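Local structure of quinoline 2-oxidoreductase large subunit (1T3Q) at residues B[651-656]-B[776-781]; B[756-761]-B[765-770]. The protein carries the molybdenum cofactor of a hydroxylase that oxidises quinoline at carbon 2, and probably houses the reaction at its molybdenum-sulfido centre. All coordinates share one frame; numbering follows the deposited sequence.

Interaction 1: B[651-656]-B[776-781]; sequences STYATR and ERIFRS
The turn of a beta hairpin, joining antiparallel strands 636-649 and 655-665, meets the C-terminal helix 775-783 through the aromatic pair Y653 and F779. Y653 occupies the turn with a positive phi of 66°, and its CB points toward the helix. The two rings form an offset edge-to-face pair, with the edge of F779 turned to the face of Y653; their centroids lie 5.4 Å apart and their planes are inclined by 64°. F779 also brings its CB over the middle of the tyrosine ring, 4.1 Å from the centroid, a CH-pi contact almost along the ring normal. With its CG anti to the backbone N (chi1 166°), F779 keeps CB on that face while CD1 reaches the rim, 3.5 Å from Y653 CE1. Tyrosine suits the place because its ring offers a face to F779 CB while its OH meets the edge of the phenylalanine ring, 3.4 Å from F779 CD1.

I778, the other helix residue involved, fits by its branching: CG2 lies 4.0 Å from Y653 CD2, while the extended arm carries CD1 under the turn toward T655. On the outer flank, R780 NH2 makes a salt bridge with E776 OE1 one helical turn back, at the oxygen's syn lone pair, and the edge of the F779 ring, at CE2, points at a face of its guanidinium. R780 also pairs with D262 of the medium subunit, which packs against this face. At the foot of the hairpin the fit is tight: T655 OG1 is 3.1 Å from I778 CD1.

Interaction 2: B[756-761]-B[765-770]; sequences AVNDAL and EVVIET
N758, on the last turn of helix 744-761, grips the backbone of I768 with both ends of its side-chain amide. I768 N donates to N758 OD1 at 2.9 Å, nearly straight at 164°, though it comes in tilted from the plane of the asparagine carbonyl. In return N758 ND2 donates to I768 O at 3.0 Å, with that oxygen lying in the amide plane. The amide thus pairs with N-H and C=O of one extended residue much as a neighbouring strand would, which suits asparagine, having donor and acceptor on one flat group. With chi1 at -82°, CG stands anti to the carbonyl carbon and the amide swings out to the loop. ND2 also donates to V754 O, one turn back in the helix, so this buried nitrogen is held by two acceptors and the amide's rotation is probably fixed.

Below this polar grip lies the tightly packed part. I768 turns its CD1 toward two helix side chains, 3.7 Å from L761 CD1 and 4.0 Å from V757 CG1, and branched aliphatic residues fill this apolar layer with methyl groups. The other side is looser. The CB of V767 points away from the helix, and the residue is exposed; its CA and CB lie nearest N758 OD1. E765 is likewise exposed. Separately, a water bridges the carbonyls of two buried residues, donating to N758 O at 2.6 Å and to V766 O at 2.8 Å, and so serves both the helix end and the loop. The apolar layer continues into the neighbouring elements: V757 and L761 rest on I648 of strand 636-649, while I768 packs on helix 775-783, and E769 beyond it bonds to strand 185-193.

In the fold
Interactions 1 and 2 are neighbours, their centres about 11 Å apart, and helix 775-783, part of interaction 1, packs against the loop 765-770 of interaction 2. I778 serves both: its CG1 lies 3.9 Å from I768 CD1, so the apolar layer of interaction 2 runs on beneath the hairpin turn of interaction 1. One turn further along, S781 O comes within 3.3 Å of V766 CG2. Strand 636-649 links them too, leading into the turn at 651-656 and lying under helix 744-761. Neither contact includes a residue of the molybdenum pocket, but helix 744-761 starts directly after E743, which lines it; interaction 2 holds the opposite end of that helix.

Interaction 1: B[651-656]-B[776-781]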
# COMPACT_ATOMS: atom_id res chain seq x y z
N SER B 651 -33.97 48.28 -5.17
CA SER B 651 -33.28 49.19 -4.25
C SER B 651 -31.91 48.73 -3.78
O SER B 651 -31.01 49.56 -3.59
CB SER B 651 -34.16 49.45 -3.02
OG SER B 651 -35.33 50.18 -3.38
N THR B 652 -31.74 47.43 -3.58
CA THR B 652 -30.46 46.92 -3.09
C THR B 652 -29.63 46.20 -4.15
O THR B 652 -28.46 45.89 -3.92
CB THR B 652 -30.68 45.96 -1.91
OG1 THR B 652 -31.38 44.80 -2.36
CG2 THR B 652 -31.51 46.65 -0.82
N TYR B 653 -30.24 45.94 -5.30
CA TYR B 653 -29.57 45.26 -6.41
C TYR B 653 -29.20 43.83 -6.06
O TYR B 653 -28.36 43.21 -6.71
CB TYR B 653 -28.32 46.04 -6.81
CG TYR B 653 -28.57 47.52 -6.90
CD1 TYR B 653 -28.06 48.39 -5.93
CD2 TYR B 653 -29.37 48.06 -7.91
CE1 TYR B 653 -28.35 49.75 -5.97
CE2 TYR B 653 -29.66 49.42 -7.96
CZ TYR B 653 -29.15 50.26 -6.98
OH TYR B 653 -29.43 51.61 -7.02
N ALA B 654 -29.84 43.29 -5.02
CA ALA B 654 -29.59 41.92 -4.61
C ALA B 654 -30.22 41.02 -5.68
O ALA B 654 -31.33 41.27 -6.14
CB ALA B 654 -30.23 41.66 -3.26
N THR B 655 -29.50 39.97 -6.07
CA THR B 655 -30.00 39.06 -7.08
C THR B 655 -30.18 37.65 -6.53
O THR B 655 -29.31 37.11 -5.85
CB THR B 655 -29.06 39.02 -8.29
OG1 THR B 655 -28.89 40.34 -8.80
CG2 THR B 655 -29.64 38.14 -9.39
N ARG B 656 -31.33 37.06 -6.85
CA ARG B 656 -31.66 35.73 -6.38
C ARG B 656 -32.16 34.86 -7.53
O ARG B 656 -33.02 35.29 -8.30
CB ARG B 656 -32.72 35.85 -5.28
CG ARG B 656 -33.23 34.54 -4.70
CD ARG B 656 -33.96 34.78 -3.37
NE ARG B 656 -35.36 34.36 -3.41
CZ ARG B 656 -36.38 35.16 -3.71
NH1 ARG B 656 -37.62 34.69 -3.73
NH2 ARG B 656 -36.16 36.44 -3.99
N GLU B 776 -22.60 45.68 -7.70
CA GLU B 776 -21.89 46.85 -8.21
C GLU B 776 -22.20 47.02 -9.70
O GLU B 776 -22.56 48.11 -10.16
CB GLU B 776 -20.38 46.70 -8.02
CG GLU B 776 -19.55 47.74 -8.76
CD GLU B 776 -19.67 49.14 -8.17
OE1 GLU B 776 -19.27 50.11 -8.85
OE2 GLU B 776 -20.16 49.27 -7.03
N ARG B 777 -22.06 45.94 -10.46
CA ARG B 777 -22.30 46.00 -11.90
C ARG B 777 -23.76 46.30 -12.24
O ARG B 777 -24.04 46.99 -13.22
CB ARG B 777 -21.85 44.70 -12.57
CG ARG B 777 -20.33 44.57 -12.63
CD ARG B 777 -19.85 43.43 -13.51
NE ARG B 777 -18.41 43.53 -13.74
CZ ARG B 777 -17.49 42.74 -13.18
NH1 ARG B 777 -17.86 41.76 -12.36
NH2 ARG B 777 -16.21 42.94 -13.43
N ILE B 778 -24.68 45.79 -11.43
CA ILE B 778 -26.10 46.04 -11.66
C ILE B 778 -26.39 47.51 -11.31
O ILE B 778 -27.12 48.19 -12.03
CB ILE B 778 -26.98 45.14 -10.77
CG1 ILE B 778 -26.79 43.67 -11.17
CG2 ILE B 778 -28.44 45.55 -10.88
CD1 ILE B 778 -27.61 42.70 -10.35
N PHE B 779 -25.81 47.97 -10.21
CA PHE B 779 -25.97 49.35 -9.76
C PHE B 779 -25.49 50.31 -10.85
O PHE B 779 -26.17 51.28 -11.20
CB PHE B 779 -25.16 49.56 -8.47
CG PHE B 779 -24.97 51.01 -8.09
CD1 PHE B 779 -26.05 51.78 -7.66
CD2 PHE B 779 -23.71 51.59 -8.14
CE1 PHE B 779 -25.86 53.12 -7.29
CE2 PHE B 779 -23.52 52.93 -7.76
CZ PHE B 779 -24.60 53.69 -7.34
N ARG B 780 -24.32 50.02 -11.39
CA ARG B 780 -23.71 50.83 -12.44
C ARG B 780 -24.55 50.81 -13.72
O ARG B 780 -24.77 51.85 -14.34
CB ARG B 780 -22.31 50.30 -12.75
CG ARG B 780 -21.20 51.30 -12.56
CD ARG B 780 -20.99 51.65 -11.11
NE ARG B 780 -20.85 53.09 -10.94
CZ ARG B 780 -20.25 53.69 -9.91
NH1 ARG B 780 -20.19 55.01 -9.87
NH2 ARG B 780 -19.71 52.97 -8.94
N SER B 781 -25.00 49.63 -14.12
CA SER B 781 -25.79 49.50 -15.34
C SER B 781 -27.06 50.34 -15.28
O SER B 781 -27.40 51.03 -16.23
CB SER B 781 -26.17 48.03 -15.58

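Interaction 2: B[756-761]-B[765-770]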
# COMPACT_ATOMS: atom_id res chain seq x y z
N ALA B 756 -31.22 35.71 -18.03
CA ALA B 756 -32.28 36.06 -17.07
C ALA B 756 -32.11 37.47 -16.52
O ALA B 756 -33.06 38.24 -16.46
CB ALA B 756 -32.31 35.05 -15.93
N VAL B 757 -30.89 37.82 -16.12
CA VAL B 757 -30.64 39.15 -15.60
C VAL B 757 -30.97 40.20 -16.65
O VAL B 757 -31.60 41.22 -16.37
CB VAL B 757 -29.16 39.31 -15.16
CG1 VAL B 757 -28.85 40.77 -14.87
CG2 VAL B 757 -28.90 38.46 -13.92
N ASN B 758 -30.55 39.94 -17.89
CA ASN B 758 -30.82 40.87 -18.97
C ASN B 758 -32.31 41.01 -19.25
O ASN B 758 -32.80 42.10 -19.54
CB ASN B 758 -30.07 40.44 -20.22
CG ASN B 758 -28.62 40.89 -20.20
OD1 ASN B 758 -28.33 42.05 -20.49
ND2 ASN B 758 -27.72 39.99 -19.83
N ASP B 759 -33.05 39.91 -19.15
CA ASP B 759 -34.49 39.96 -19.37
C ASP B 759 -35.12 40.80 -18.27
O ASP B 759 -36.03 41.59 -18.52
CB ASP B 759 -35.09 38.55 -19.33
CG ASP B 759 -36.56 38.55 -19.70
OD1 ASP B 759 -36.88 38.97 -20.83
OD2 ASP B 759 -37.40 38.12 -18.87
N ALA B 760 -34.61 40.65 -17.05
CA ALA B 760 -35.12 41.38 -15.90
C ALA B 760 -34.95 42.89 -16.04
O ALA B 760 -35.82 43.66 -15.64
CB ALA B 760 -34.43 40.90 -14.62
N LEU B 761 -33.83 43.30 -16.62
CA LEU B 761 -33.53 44.72 -16.78
C LEU B 761 -33.85 45.29 -18.16
O LEU B 761 -33.68 46.48 -18.40
CB LEU B 761 -32.05 44.96 -16.47
CG LEU B 761 -31.58 44.47 -15.10
CD1 LEU B 761 -30.08 44.65 -14.98
CD2 LEU B 761 -32.30 45.25 -14.01
N GLU B 765 -33.97 49.35 -20.57
CA GLU B 765 -33.09 49.54 -21.72
C GLU B 765 -31.63 49.44 -21.30
O GLU B 765 -30.78 50.19 -21.78
CB GLU B 765 -33.37 50.89 -22.39
CG GLU B 765 -34.78 51.00 -22.96
CD GLU B 765 -34.98 52.22 -23.83
OE1 GLU B 765 -36.13 52.44 -24.28
OE2 GLU B 765 -34.00 52.95 -24.09
N VAL B 766 -31.37 48.50 -20.40
CA VAL B 766 -30.02 48.26 -19.90
C VAL B 766 -29.63 46.82 -20.16
O VAL B 766 -30.47 45.92 -20.15
CB VAL B 766 -29.96 48.53 -18.37
CG1 VAL B 766 -28.70 47.91 -17.79
CG2 VAL B 766 -29.99 50.02 -18.10
N VAL B 767 -28.34 46.59 -20.41
CA VAL B 767 -27.84 45.25 -20.64
C VAL B 767 -26.63 45.05 -19.75
O VAL B 767 -26.01 46.02 -19.30
CB VAL B 767 -27.40 45.01 -22.11
CG1 VAL B 767 -28.55 45.30 -23.05
CG2 VAL B 767 -26.19 45.86 -22.44
N ILE B 768 -26.30 43.79 -19.47
CA ILE B 768 -25.14 43.46 -18.66
C ILE B 768 -24.46 42.32 -19.41
O ILE B 768 -25.03 41.23 -19.57
CB ILE B 768 -25.54 43.03 -17.24
CG1 ILE B 768 -26.08 44.24 -16.48
CG2 ILE B 768 -24.33 42.43 -16.52
CD1 ILE B 768 -26.42 43.97 -15.02
N GLU B 769 -23.25 42.58 -19.86
CA GLU B 769 -22.53 41.59 -20.65
C GLU B 769 -21.24 41.08 -20.01
O GLU B 769 -20.45 40.39 -20.64
CB GLU B 769 -22.27 42.18 -22.04
CG GLU B 769 -23.59 42.46 -22.79
CD GLU B 769 -23.43 43.36 -24.00
OE1 GLU B 769 -24.39 43.48 -24.79
OE2 GLU B 769 -22.34 43.96 -24.17
N THR B 770 -21.06 41.41 -18.73
CA THR B 770 -19.88 40.96 -18.00
C THR B 770 -20.27 40.10 -16.80
O THR B 770 -21.21 40.44 -16.08
CB THR B 770 -19.06 42.16 -17.46
OG1 THR B 770 -18.68 43.01 -18.55
CG2 THR B 770 -17.82 41.68 -16.74
O HOH W 1 -31.53 43.53 -21.28